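Local coordinates for protein acetylornithine aminotransferase (Aquifex aeolicus, PDB 2EH6) that transfers an amino group between N(2)-acetyl-L-ornithine and 2-oxoglutarate in arginine biosynthesis, using pyridoxal 5'-phosphate as cofactor, at residues W118-F123 with G175-V180. Residues are numbered along the deposited sequence; the frame is centred on the assembly and turned at random.
Sequences WKFISF and GIIIEV. With PLP (pyridoxal-5'-phosphate), chain C.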
loop_
_atom_site.group_PDB
_atom_site.type_symbol
_atom_site.label_atom_id
_atom_site.label_comp_id
_atom_site.label_asym_id
_atom_site.label_seq_id
_atom_site.Cartn_x
_atom_site.Cartn_y
_atom_site.Cartn_z
ATOM N N TRP A 118 -10.161 8.129 21.671
ATOM C CA TRP A 118 -10.138 7.335 20.455
ATOM C C TRP A 118 -10.829 7.993 19.267
ATOM O O TRP A 118 -10.860 7.424 18.175
ATOM C CB TRP A 118 -10.763 5.957 20.709
ATOM C CG TRP A 118 -12.140 6.092 21.293
ATOM C CD1 TRP A 118 -12.455 6.305 22.605
ATOM C CD2 TRP A 118 -13.379 6.129 20.573
ATOM N NE1 TRP A 118 -13.811 6.477 22.747
ATOM C CE2 TRP A 118 -14.403 6.374 21.516
ATOM C CE3 TRP A 118 -13.722 5.983 19.223
ATOM C CZ2 TRP A 118 -15.750 6.476 21.149
ATOM C CZ3 TRP A 118 -15.063 6.084 18.860
ATOM C CH2 TRP A 118 -16.059 6.328 19.822
ATOM N N LYS A 119 -11.377 9.187 19.479
ATOM C CA LYS A 119 -12.064 9.905 18.413
ATOM C C LYS A 119 -11.119 10.824 17.651
ATOM O O LYS A 119 -10.066 11.214 18.148
ATOM C CB LYS A 119 -13.214 10.742 18.978
ATOM C CG LYS A 119 -14.274 9.948 19.723
ATOM C CD LYS A 119 -15.411 10.862 20.175
ATOM C CE LYS A 119 -16.447 10.090 20.976
ATOM N NZ LYS A 119 -17.571 10.972 21.393
ATOM N N PHE A 120 -11.514 11.174 16.437
ATOM C CA PHE A 120 -10.708 12.053 15.609
ATOM C C PHE A 120 -11.594 13.077 14.946
ATOM O O PHE A 120 -12.743 12.798 14.598
ATOM C CB PHE A 120 -9.980 11.256 14.523
ATOM C CG PHE A 120 -8.932 10.333 15.047
ATOM C CD1 PHE A 120 -7.644 10.791 15.297
ATOM C CD2 PHE A 120 -9.234 9.005 15.312
ATOM C CE1 PHE A 120 -6.670 9.935 15.804
ATOM C CE2 PHE A 120 -8.272 8.145 15.819
ATOM C CZ PHE A 120 -6.986 8.610 16.066
ATOM N N ILE A 121 -11.049 14.272 14.789
ATOM C CA ILE A 121 -11.747 15.347 14.120
ATOM C C ILE A 121 -10.957 15.614 12.849
ATOM O O ILE A 121 -9.764 15.896 12.911
ATOM C CB ILE A 121 -11.755 16.640 14.960
ATOM C CG1 ILE A 121 -12.584 16.433 16.233
ATOM C CG2 ILE A 121 -12.309 17.798 14.123
ATOM C CD1 ILE A 121 -12.598 17.640 17.160
ATOM N N SER A 122 -11.607 15.488 11.700
ATOM C CA SER A 122 -10.945 15.776 10.436
ATOM C C SER A 122 -11.777 16.886 9.808
ATOM O O SER A 122 -12.665 17.432 10.463
ATOM C CB SER A 122 -10.886 14.536 9.535
ATOM O OG SER A 122 -12.176 14.052 9.228
ATOM N N PHE A 123 -11.517 17.216 8.549
ATOM C CA PHE A 123 -12.250 18.305 7.922
ATOM C C PHE A 123 -13.012 17.981 6.649
ATOM O O PHE A 123 -12.688 17.032 5.931
ATOM C CB PHE A 123 -11.281 19.457 7.659
ATOM C CG PHE A 123 -10.735 20.075 8.910
ATOM C CD1 PHE A 123 -11.430 21.092 9.560
ATOM C CD2 PHE A 123 -9.548 19.616 9.465
ATOM C CE1 PHE A 123 -10.948 21.644 10.747
ATOM C CE2 PHE A 123 -9.059 20.161 10.651
ATOM C CZ PHE A 123 -9.763 21.178 11.292
ATOM N N GLY A 175 -7.162 12.961 18.506
ATOM C CA GLY A 175 -6.397 13.854 17.662
ATOM C C GLY A 175 -7.186 14.535 16.568
ATOM O O GLY A 175 -8.348 14.212 16.315
ATOM N N ILE A 176 -6.532 15.497 15.928
ATOM C CA ILE A 176 -7.113 16.255 14.828
ATOM C C ILE A 176 -6.252 15.976 13.593
ATOM O O ILE A 176 -5.023 16.059 13.658
ATOM C CB ILE A 176 -7.107 17.767 15.139
ATOM C CG1 ILE A 176 -7.966 18.036 16.381
ATOM C CG2 ILE A 176 -7.626 18.550 13.944
ATOM C CD1 ILE A 176 -8.076 19.499 16.759
ATOM N N ILE A 177 -6.902 15.636 12.481
ATOM C CA ILE A 177 -6.217 15.316 11.226
ATOM C C ILE A 177 -6.494 16.410 10.200
ATOM O O ILE A 177 -7.651 16.748 9.946
ATOM C CB ILE A 177 -6.728 13.977 10.651
ATOM C CG1 ILE A 177 -6.595 12.875 11.702
ATOM C CG2 ILE A 177 -5.940 13.615 9.403
ATOM C CD1 ILE A 177 -7.264 11.570 11.309
ATOM N N ILE A 178 -5.446 16.940 9.579
ATOM C CA ILE A 178 -5.658 18.013 8.619
ATOM C C ILE A 178 -4.616 18.092 7.507
ATOM O O ILE A 178 -3.498 17.602 7.655
ATOM C CB ILE A 178 -5.677 19.366 9.371
ATOM C CG1 ILE A 178 -6.110 20.500 8.440
ATOM C CG2 ILE A 178 -4.291 19.643 9.962
ATOM C CD1 ILE A 178 -6.309 21.830 9.160
ATOM N N GLU A 179 -5.000 18.705 6.390
ATOM C CA GLU A 179 -4.085 18.929 5.274
ATOM C C GLU A 179 -3.835 20.436 5.310
ATOM O O GLU A 179 -4.792 21.201 5.361
ATOM C CB GLU A 179 -4.746 18.574 3.936
ATOM C CG GLU A 179 -5.153 17.124 3.793
ATOM C CD GLU A 179 -6.189 16.927 2.710
ATOM O OE1 GLU A 179 -5.825 16.951 1.510
ATOM O OE2 GLU A 179 -7.375 16.764 3.058
ATOM N N VAL A 180 -2.574 20.864 5.299
ATOM C CA VAL A 180 -2.263 22.295 5.319
ATOM C C VAL A 180 -2.961 22.957 4.135
ATOM O O VAL A 180 -3.478 24.073 4.236
ATOM C CB VAL A 180 -0.739 22.537 5.248
ATOM C CG1 VAL A 180 -0.453 24.017 5.081
ATOM C CG2 VAL A 180 -0.083 22.031 6.525
HETATM N N1 PLP C . -3.968 11.833 1.617
HETATM C C2 PLP C . -3.747 12.908 0.837
HETATM C C2A PLP C . -3.696 14.285 1.445
HETATM C C3 PLP C . -3.559 12.755 -0.551
HETATM O O3 PLP C . -3.333 13.844 -1.346
HETATM C C4 PLP C . -3.608 11.436 -1.114
HETATM C C4A PLP C . -3.397 11.274 -2.572
HETATM C C5 PLP C . -3.854 10.308 -0.230
HETATM C C6 PLP C . -4.027 10.567 1.137
HETATM C C5A PLP C . -3.925 8.886 -0.764
HETATM O O4P PLP C . -2.608 8.434 -1.083
HETATM P P PLP C . -2.688 6.921 -1.665
HETATM O O1P PLP C . -1.310 6.485 -1.986
HETATM O O2P PLP C . -3.322 5.913 -0.604
HETATM O O3P PLP C . -3.588 6.916 -3.000
HETATM O O HOH W 1 -8.679 16.461 7.411
#
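The ring of Phe123 crosses the side chain of Ile178 obliquely, its CE2 lying 3.5 Å from Ile178 CD1, and the same CE2 meets Ile176 CG2 at 3.9 Å. With its CG1 anti to the backbone N (chi1 -171°), Ile178 sets CG1 against CD2 and CE2 of the ring; its CB and CD1 also touch these atoms. Ile177 O lies at the ring's edge, near its plane, close to Phe123 CD2. An alanine in place of Phe123 would probably open a gap beside Ile176 and Ile178, whose CG2 and CD1 would lose their aromatic neighbour.

On the sheet face carrying Phe120, that ring lies beside the backbone of Gly175, CD1 coming 3.6 Å from Gly175 O, and touches Ile177 CD1 at 4.1 Å.

Between these apolar layers the two parallel strands are laced together: Ile121 N donates to Gly175 O (3.1 Å), Ile177 N to Ile121 O (2.9 Å), and Gly175 N only weakly to Lys119 O. At the next step a water accepts from Phe123 N and donates to Ile177 O, a bridge replacing the direct bond where the strands draw apart. Leu198 and Phe194 of helix 192-205 back Ile178.

These are neighbouring strands of the central sheet in the large domain of a fold type I aminotransferase. Backbone hydrogen bonds and apolar contacts on both faces join them in its buried interior, and the chain then brings Glu179 to the cofactor, OE1 touching the methyl carbon C2A of PLP (3.4 Å) while OE2 is hydrogen-bonded to Phe127 N.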